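Local coordinates for protein acetylornithine aminotransferase (Aquifex aeolicus, PDB 2EH6) that transfers the amino group of N(2)-acetyl-L-ornithine to 2-oxoglutarate with pyridoxal 5'-phosphate as cofactor, a step of arginine biosynthesis, at residues Arg317-Gly322 and Phe353-Ile358. Sequence-based numbering, arbitrary orientation.
Sequences RGLMLG and FLPPLI
Phe353 N donates to Leu321 O over 2.8 Å, nearly straight at 171°, with the donor tilted 20° from the carbonyl plane. The return bond, Leu321 N to Phe353 O, is weak at 3.3 Å; together they make an antiparallel hydrogen-bonded pair. Beyond it the chains diverge: Leu319 O lies 3.3 Å from Phe353 O, neither carbonyl oxygen able to donate to the other, and Leu319 O is instead held by NH1 of Arg220, which also binds Pro355 O. Leu319, its CG anti to the carbonyl carbon (chi1 -73°), spreads its two methyls over the second segment: CD1 meets CD2 of Leu357 at 3.9 Å, and CD2 meets CG of Pro355 at 4.2 Å. Met320 and Leu354 run alongside each other, CG of Met320 3.9 Å from CD2 of Leu354. Met320 also touches Gln215 of the cofactor pocket, and its side chain comes within about 7 Å of the pyridoxal phosphate. Leu321 and Phe353 share one face of the sheet, ring atom CD2 of Phe353 3.6 Å from Leu321 O, and both pack on Phe302 of helix 275-308. In the C-terminal part of this class-III aminotransferase fold, the contact joins neighbouring strands 320-324 and 350-353 of a mixed sheet, where a type II' turn, Arg317-Met320, links 313-317 to 320-324 and 350-353 runs out into the loop before helix 361-374.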
loop_
_atom_site.group_PDB
_atom_site.type_symbol
_atom_site.label_atom_id
_atom_site.label_comp_id
_atom_site.label_asym_id
_atom_site.label_seq_id
_atom_site.Cartn_x
_atom_site.Cartn_y
_atom_site.Cartn_z
ATOM N N ARG A 317 -24.050 -11.524 6.365
ATOM C CA ARG A 317 -24.627 -12.119 5.173
ATOM C C ARG A 317 -23.552 -12.969 4.497
ATOM O O ARG A 317 -22.367 -12.639 4.562
ATOM C CB ARG A 317 -25.092 -10.996 4.244
ATOM C CG ARG A 317 -25.794 -11.437 2.985
ATOM C CD ARG A 317 -26.012 -10.231 2.078
ATOM N NE ARG A 317 -26.941 -9.250 2.633
ATOM C CZ ARG A 317 -28.265 -9.314 2.505
ATOM N NH1 ARG A 317 -28.826 -10.316 1.837
ATOM N NH2 ARG A 317 -29.030 -8.372 3.041
ATOM N N GLY A 318 -23.965 -14.057 3.851
ATOM C CA GLY A 318 -23.012 -14.926 3.180
ATOM C C GLY A 318 -22.006 -15.513 4.154
ATOM O O GLY A 318 -22.393 -16.171 5.123
ATOM N N LEU A 319 -20.718 -15.285 3.903
ATOM C CA LEU A 319 -19.679 -15.792 4.788
ATOM C C LEU A 319 -19.006 -14.671 5.578
ATOM O O LEU A 319 -17.839 -14.774 5.972
ATOM C CB LEU A 319 -18.638 -16.613 4.010
ATOM C CG LEU A 319 -19.136 -17.993 3.551
ATOM C CD1 LEU A 319 -18.049 -18.728 2.786
ATOM C CD2 LEU A 319 -19.565 -18.802 4.768
ATOM N N MET A 320 -19.747 -13.586 5.777
ATOM C CA MET A 320 -19.277 -12.477 6.589
ATOM C C MET A 320 -20.303 -12.459 7.711
ATOM O O MET A 320 -21.322 -11.767 7.634
ATOM C CB MET A 320 -19.311 -11.143 5.847
ATOM C CG MET A 320 -18.693 -10.026 6.686
ATOM S SD MET A 320 -18.757 -8.384 5.968
ATOM C CE MET A 320 -17.628 -8.564 4.672
ATOM N N LEU A 321 -20.036 -13.237 8.751
ATOM C CA LEU A 321 -20.975 -13.342 9.854
ATOM C C LEU A 321 -20.398 -12.930 11.194
ATOM O O LEU A 321 -19.187 -12.949 11.398
ATOM C CB LEU A 321 -21.495 -14.783 9.935
ATOM C CG LEU A 321 -22.192 -15.298 8.673
ATOM C CD1 LEU A 321 -22.401 -16.801 8.766
ATOM C CD2 LEU A 321 -23.519 -14.579 8.496
ATOM N N GLY A 322 -21.287 -12.562 12.107
ATOM C CA GLY A 322 -20.863 -12.161 13.430
ATOM C C GLY A 322 -21.841 -12.646 14.479
ATOM O O GLY A 322 -23.026 -12.830 14.206
ATOM N N PHE A 353 -16.639 -13.953 11.946
ATOM C CA PHE A 353 -16.214 -15.154 11.232
ATOM C C PHE A 353 -16.003 -14.819 9.763
ATOM O O PHE A 353 -16.908 -14.316 9.103
ATOM C CB PHE A 353 -17.278 -16.250 11.365
ATOM C CG PHE A 353 -17.737 -16.478 12.778
ATOM C CD1 PHE A 353 -16.906 -17.105 13.706
ATOM C CD2 PHE A 353 -18.991 -16.039 13.191
ATOM C CE1 PHE A 353 -17.315 -17.288 15.025
ATOM C CE2 PHE A 353 -19.414 -16.215 14.509
ATOM C CZ PHE A 353 -18.573 -16.843 15.430
ATOM N N LEU A 354 -14.802 -15.092 9.262
ATOM C CA LEU A 354 -14.453 -14.817 7.872
ATOM C C LEU A 354 -13.692 -15.998 7.290
ATOM O O LEU A 354 -12.543 -15.870 6.881
ATOM C CB LEU A 354 -13.580 -13.560 7.787
ATOM C CG LEU A 354 -14.232 -12.238 8.187
ATOM C CD1 LEU A 354 -13.162 -11.152 8.306
ATOM C CD2 LEU A 354 -15.286 -11.861 7.151
ATOM N N PRO A 355 -14.325 -17.177 7.249
ATOM C CA PRO A 355 -13.640 -18.349 6.703
ATOM C C PRO A 355 -13.347 -18.197 5.211
ATOM O O PRO A 355 -13.921 -17.335 4.541
ATOM C CB PRO A 355 -14.629 -19.475 6.984
ATOM C CG PRO A 355 -15.954 -18.779 6.851
ATOM C CD PRO A 355 -15.709 -17.505 7.632
ATOM N N PRO A 356 -12.439 -19.025 4.677
ATOM C CA PRO A 356 -12.116 -18.943 3.248
ATOM C C PRO A 356 -13.407 -19.233 2.497
ATOM O O PRO A 356 -14.274 -19.939 3.011
ATOM C CB PRO A 356 -11.072 -20.042 3.071
ATOM C CG PRO A 356 -10.395 -20.067 4.416
ATOM C CD PRO A 356 -11.570 -20.003 5.356
ATOM N N LEU A 357 -13.547 -18.705 1.287
ATOM C CA LEU A 357 -14.782 -18.915 0.551
ATOM C C LEU A 357 -14.968 -20.349 0.049
ATOM O O LEU A 357 -16.043 -20.704 -0.434
ATOM C CB LEU A 357 -14.889 -17.901 -0.594
ATOM C CG LEU A 357 -14.769 -16.434 -0.141
ATOM C CD1 LEU A 357 -15.037 -15.506 -1.322
ATOM C CD2 LEU A 357 -15.766 -16.142 0.996
ATOM N N ILE A 358 -13.930 -21.173 0.177
ATOM C CA ILE A 358 -14.008 -22.572 -0.245
ATOM C C ILE A 358 -14.482 -23.462 0.905
ATOM O O ILE A 358 -14.552 -24.684 0.769
ATOM C CB ILE A 358 -12.636 -23.102 -0.711
ATOM C CG1 ILE A 358 -11.620 -22.966 0.423
ATOM C CG2 ILE A 358 -12.184 -22.360 -1.955
ATOM C CD1 ILE A 358 -10.302 -23.670 0.169
#